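Local coordinates for protein metallo-carboxypeptidase (Pseudomonas aeruginosa, PDB 4A39) that is a zinc-dependent metallocarboxypeptidase of the M14 family, related to the cytosolic carboxypeptidases, and probably removes residues from the C-terminal end of its substrates, at residues A18-G23 against H53-G58; E93-V98 against Y122-S127. All coordinates share one frame; numbering follows the deposited sequence.

Contact 1: residues A18-G23 against H53-G58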
# COMPACT_ATOMS: atom_id res chain seq x y z
N ALA A 18 -12.19 -17.61 -6.61
CA ALA A 18 -11.52 -16.59 -5.81
C ALA A 18 -11.66 -16.92 -4.33
O ALA A 18 -11.64 -16.03 -3.48
CB ALA A 18 -12.13 -15.23 -6.09
N ASP A 19 -11.79 -18.21 -4.03
CA ASP A 19 -11.95 -18.69 -2.66
C ASP A 19 -10.62 -18.84 -1.94
O ASP A 19 -10.20 -19.94 -1.57
CB ASP A 19 -12.72 -20.02 -2.65
CG ASP A 19 -12.00 -21.12 -3.42
OD1 ASP A 19 -11.41 -20.83 -4.48
OD2 ASP A 19 -12.04 -22.29 -2.97
N PHE A 20 -9.94 -17.71 -1.74
CA PHE A 20 -8.65 -17.68 -1.07
C PHE A 20 -8.30 -16.27 -0.59
O PHE A 20 -9.01 -15.31 -0.89
CB PHE A 20 -7.56 -18.21 -2.00
CG PHE A 20 -7.60 -17.63 -3.39
CD1 PHE A 20 -7.18 -16.33 -3.63
CD2 PHE A 20 -8.06 -18.39 -4.46
CE1 PHE A 20 -7.23 -15.79 -4.92
CE2 PHE A 20 -8.12 -17.87 -5.75
CZ PHE A 20 -7.70 -16.56 -5.98
N ASP A 21 -7.21 -16.17 0.16
CA ASP A 21 -6.74 -14.90 0.71
C ASP A 21 -6.67 -13.79 -0.34
O ASP A 21 -5.95 -13.91 -1.33
CB ASP A 21 -5.35 -15.11 1.33
CG ASP A 21 -4.85 -13.91 2.10
OD1 ASP A 21 -5.06 -12.77 1.63
OD2 ASP A 21 -4.24 -14.11 3.17
N SER A 22 -7.43 -12.71 -0.10
CA SER A 22 -7.51 -11.53 -0.97
C SER A 22 -8.21 -11.78 -2.30
O SER A 22 -8.17 -10.94 -3.20
CB SER A 22 -6.11 -10.93 -1.24
OG SER A 22 -5.38 -11.66 -2.21
N GLY A 23 -8.86 -12.93 -2.42
CA GLY A 23 -9.57 -13.22 -3.65
C GLY A 23 -10.77 -12.32 -3.84
O GLY A 23 -11.44 -11.93 -2.88
N HIS A 53 -8.90 -10.36 -7.92
CA HIS A 53 -7.87 -11.39 -7.80
C HIS A 53 -8.57 -12.73 -7.95
O HIS A 53 -9.41 -13.10 -7.14
CB HIS A 53 -7.20 -11.28 -6.42
CG HIS A 53 -6.09 -12.25 -6.20
ND1 HIS A 53 -5.48 -12.41 -4.97
CD2 HIS A 53 -5.47 -13.12 -7.04
CE1 HIS A 53 -4.54 -13.33 -5.06
NE2 HIS A 53 -4.51 -13.78 -6.31
N PHE A 54 -8.22 -13.47 -9.00
CA PHE A 54 -8.83 -14.77 -9.23
C PHE A 54 -7.89 -15.75 -9.90
O PHE A 54 -6.87 -15.37 -10.48
CB PHE A 54 -10.11 -14.64 -10.07
CG PHE A 54 -9.90 -14.02 -11.42
CD1 PHE A 54 -9.95 -12.64 -11.58
CD2 PHE A 54 -9.68 -14.81 -12.55
CE1 PHE A 54 -9.77 -12.05 -12.83
CE2 PHE A 54 -9.49 -14.24 -13.81
CZ PHE A 54 -9.54 -12.86 -13.95
N LYS A 55 -8.24 -17.03 -9.83
CA LYS A 55 -7.44 -18.09 -10.44
C LYS A 55 -8.25 -18.79 -11.52
O LYS A 55 -9.46 -19.00 -11.39
CB LYS A 55 -7.01 -19.12 -9.39
CG LYS A 55 -6.07 -18.59 -8.32
CD LYS A 55 -5.57 -19.72 -7.44
CE LYS A 55 -4.72 -19.20 -6.29
NZ LYS A 55 -4.22 -20.31 -5.42
N VAL A 56 -7.57 -19.15 -12.61
CA VAL A 56 -8.21 -19.86 -13.71
C VAL A 56 -7.52 -21.22 -13.81
O VAL A 56 -6.29 -21.30 -13.77
CB VAL A 56 -8.04 -19.12 -15.06
CG1 VAL A 56 -8.88 -19.80 -16.14
CG2 VAL A 56 -8.47 -17.66 -14.91
N GLU A 57 -8.29 -22.29 -13.93
CA GLU A 57 -7.71 -23.62 -14.04
C GLU A 57 -8.37 -24.37 -15.19
O GLU A 57 -9.48 -24.03 -15.60
CB GLU A 57 -7.89 -24.39 -12.72
CG GLU A 57 -7.33 -23.66 -11.51
CD GLU A 57 -7.65 -24.34 -10.19
OE1 GLU A 57 -8.63 -25.11 -10.11
OE2 GLU A 57 -6.91 -24.09 -9.21
N GLY A 58 -7.67 -25.37 -15.71
CA GLY A 58 -8.21 -26.17 -16.81
C GLY A 58 -8.24 -25.48 -18.17
O GLY A 58 -9.06 -25.83 -19.02
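Phe-20 lies against strand 53-57, between His-53 at its rim and Lys-55 over one face. Its CG, in the crowded position between backbone N and carbonyl carbon (chi1 47°), turns the ring toward the strand. Atom CE1 then points at the centre of the imidazole of His-53, giving a T-shaped pair with ring centroids 4.9 Å apart and planes at 65°. Lys-55 suits its place because its extended methylenes lie over the ring, CE making a CH-pi contact 4.0 Å from the Phe-20 centroid, and NZ reaches past them to the pi face as a cation-pi partner at 4.8 Å. Arg-119, a like charge close to NZ, probably works against the ammonium.

His-53 donates from ND1 to Ser-22 OG over 2.9 Å, with the oxygen in the imidazole plane. Serine suits the place because its hydroxyl accepts this bond while donating in turn to a lone pair of Asp-21 O over a very short 2.5 Å, which fixes its rotation. A CB on Gly-23 would run into Ala-18 O. The arrangement is that of a type II beta turn, closed by Gly-23 N to Phe-20 O (2.8 Å), packed against a strand of the N-terminal domain's beta-sheet.

Contact 2: residues E93-V98 against Y122-S127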
# COMPACT_ATOMS: atom_id res chain seq x y z
N GLU A 93 4.65 -16.29 -8.05
CA GLU A 93 5.94 -15.70 -7.70
C GLU A 93 6.39 -14.68 -8.74
O GLU A 93 6.84 -13.59 -8.40
CB GLU A 93 7.02 -16.77 -7.55
CG GLU A 93 6.94 -17.58 -6.27
CD GLU A 93 8.22 -18.35 -5.99
OE1 GLU A 93 9.29 -17.71 -5.92
OE2 GLU A 93 8.15 -19.59 -5.84
N ARG A 94 6.26 -15.06 -10.01
CA ARG A 94 6.63 -14.18 -11.13
C ARG A 94 5.35 -13.57 -11.69
O ARG A 94 4.50 -14.27 -12.24
CB ARG A 94 7.32 -14.98 -12.24
CG ARG A 94 8.60 -15.68 -11.83
CD ARG A 94 9.11 -16.59 -12.94
NE ARG A 94 9.62 -15.84 -14.09
CZ ARG A 94 10.01 -16.40 -15.23
NH1 ARG A 94 9.95 -17.72 -15.38
NH2 ARG A 94 10.46 -15.65 -16.23
N TRP A 95 5.21 -12.25 -11.55
CA TRP A 95 4.03 -11.56 -12.05
C TRP A 95 4.36 -10.72 -13.29
O TRP A 95 5.39 -10.04 -13.34
CB TRP A 95 3.42 -10.68 -10.95
CG TRP A 95 2.81 -11.50 -9.85
CD1 TRP A 95 3.46 -12.12 -8.82
CD2 TRP A 95 1.42 -11.83 -9.70
NE1 TRP A 95 2.57 -12.82 -8.04
CE2 TRP A 95 1.31 -12.66 -8.56
CE3 TRP A 95 0.26 -11.51 -10.42
CZ2 TRP A 95 0.08 -13.18 -8.13
CZ3 TRP A 95 -0.96 -12.03 -9.99
CH2 TRP A 95 -1.04 -12.86 -8.85
N PHE A 96 3.48 -10.78 -14.28
CA PHE A 96 3.67 -10.05 -15.53
C PHE A 96 2.40 -9.34 -16.01
O PHE A 96 1.29 -9.79 -15.73
CB PHE A 96 4.15 -11.00 -16.63
CG PHE A 96 3.27 -12.22 -16.81
CD1 PHE A 96 3.47 -13.37 -16.05
CD2 PHE A 96 2.25 -12.21 -17.76
CE1 PHE A 96 2.67 -14.50 -16.23
CE2 PHE A 96 1.44 -13.33 -17.94
CZ PHE A 96 1.65 -14.48 -17.18
N ARG A 97 2.58 -8.24 -16.72
CA ARG A 97 1.45 -7.47 -17.24
C ARG A 97 0.96 -8.08 -18.55
O ARG A 97 1.74 -8.65 -19.31
CB ARG A 97 1.88 -6.01 -17.48
CG ARG A 97 2.33 -5.26 -16.22
CD ARG A 97 1.14 -4.80 -15.37
NE ARG A 97 1.60 -4.21 -14.11
CZ ARG A 97 0.91 -3.33 -13.40
NH1 ARG A 97 -0.28 -2.92 -13.81
NH2 ARG A 97 1.41 -2.85 -12.26
N VAL A 98 -0.34 -7.96 -18.80
CA VAL A 98 -0.95 -8.49 -20.02
C VAL A 98 -1.70 -7.38 -20.76
O VAL A 98 -2.20 -6.44 -20.15
CB VAL A 98 -1.93 -9.64 -19.71
CG1 VAL A 98 -1.16 -10.84 -19.16
CG2 VAL A 98 -2.99 -9.18 -18.72
N TYR A 122 -5.20 -7.19 -9.52
CA TYR A 122 -5.09 -5.77 -9.81
C TYR A 122 -3.67 -5.29 -9.54
O TYR A 122 -3.19 -4.32 -10.13
CB TYR A 122 -6.12 -5.00 -8.97
CG TYR A 122 -6.28 -3.53 -9.32
CD1 TYR A 122 -6.19 -3.09 -10.64
CD2 TYR A 122 -6.57 -2.59 -8.33
CE1 TYR A 122 -6.37 -1.74 -10.97
CE2 TYR A 122 -6.75 -1.25 -8.64
CZ TYR A 122 -6.65 -0.83 -9.96
OH TYR A 122 -6.83 0.51 -10.27
N PHE A 123 -2.99 -5.98 -8.62
CA PHE A 123 -1.60 -5.71 -8.28
C PHE A 123 -1.04 -6.98 -7.65
O PHE A 123 -1.81 -7.80 -7.14
CB PHE A 123 -1.45 -4.55 -7.29
CG PHE A 123 -0.05 -4.01 -7.20
CD1 PHE A 123 0.43 -3.10 -8.14
CD2 PHE A 123 0.82 -4.45 -6.19
CE1 PHE A 123 1.74 -2.63 -8.08
CE2 PHE A 123 2.13 -3.99 -6.13
CZ PHE A 123 2.59 -3.08 -7.07
N GLU A 124 0.28 -7.15 -7.66
CA GLU A 124 0.91 -8.32 -7.06
C GLU A 124 0.43 -8.39 -5.60
O GLU A 124 0.78 -7.54 -4.79
CB GLU A 124 2.43 -8.17 -7.12
CG GLU A 124 3.21 -9.40 -6.66
CD GLU A 124 4.69 -9.32 -6.98
OE1 GLU A 124 5.14 -8.30 -7.55
OE2 GLU A 124 5.40 -10.29 -6.67
N PRO A 125 -0.38 -9.41 -5.25
CA PRO A 125 -0.92 -9.58 -3.90
C PRO A 125 0.05 -9.86 -2.76
O PRO A 125 1.08 -10.51 -2.95
CB PRO A 125 -1.92 -10.73 -4.06
CG PRO A 125 -2.22 -10.77 -5.53
CD PRO A 125 -0.88 -10.48 -6.14
N TYR A 126 -0.31 -9.37 -1.58
CA TYR A 126 0.48 -9.59 -0.37
C TYR A 126 -0.47 -10.32 0.57
O TYR A 126 -1.38 -9.72 1.15
CB TYR A 126 0.91 -8.26 0.26
CG TYR A 126 2.13 -8.42 1.14
CD1 TYR A 126 2.04 -9.04 2.39
CD2 TYR A 126 3.39 -8.04 0.68
CE1 TYR A 126 3.19 -9.29 3.15
CE2 TYR A 126 4.54 -8.29 1.43
CZ TYR A 126 4.43 -8.91 2.66
OH TYR A 126 5.57 -9.18 3.39
N SER A 127 -0.28 -11.63 0.71
CA SER A 127 -1.15 -12.45 1.55
C SER A 127 -0.86 -12.29 3.04
O SER A 127 0.19 -11.76 3.42
CB SER A 127 -1.00 -13.93 1.19
OG SER A 127 0.27 -14.42 1.59
O HOH W 1 6.60 -10.59 -9.63
O HOH W 2 4.44 -12.54 -5.39
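The segment leading into strand 96-103 and the loop that joins strand 118-121 to helix 128-138 meet here, where the beta-sheet of the N-terminal domain of this cytosolic-type carboxypeptidase gives way to the catalytic part of the chain. The joint is mainly a pair of CH-pi contacts on one face of the Trp-95 indole, made by two consecutive residues of the loop. The broad ring system is long enough to receive both partners. Glu-124 CG lies over the five-membered ring, 3.8 Å from its centroid, while Pro-125 CD stands over the six-membered ring at 3.8 Å from that centroid. Proline suits the place because its CD carries polarised C-H groups on a rigid ring, and it crosses the indole at about a right angle. Glu-124 contributes its methylene through an extended chain (chi1 -173°), which carries the carboxylate past the pyrrole edge, its plane 34° from the indole. There OE2 comes 3.4 Å from Trp-95 CD1, while the carboxylate has its stronger polar partner in Gly-366, outside the two segments.

Farther along, Arg-97 bends at chi2 (-78°) and brings NH2 near Phe-123 CE1, the guanidinium and ring planes almost perpendicular. This is a loose contact; arginine suits the place because its NE, NH1 and NH2 donate to the carbonyls of Thr-362, Gln-85 and Phe-351 respectively. Phe-123 itself packs on Met-185 of helix 185-196.

Two waters complete the polar side. One water donates to Glu-93 O and, weakly, to Glu-124 OE2, and accepts from Trp-95 N at 2.9 Å. The other donates to Glu-124 OE2 at 2.8 Å and accepts a weak bond from Trp-95 NE1 at 3.3 Å.

Overall arrangement
Both segments of contact 1 precede those of contact 2 along the chain, yet their centres lie about 12 Å apart, on the same side of the protein's centre. Both reach the mixed nine-stranded sheet of the N-terminal domain: contact 1 through strand 53-57, next to its outermost strand 15-17, and contact 2 through strand 96-103. Strand 118-121 neighbours strand 53-57 and runs into loop 122-127, which joins the two sites directly: Pro-125 CG packs 3.5 Å from His-53 CE1. The same loop leads into helix 128-138, and the side chain of Phe-123 is about 12 Å from the bound zinc, so the loop places the end of strand 118-121 and the start of this helix near the zinc site.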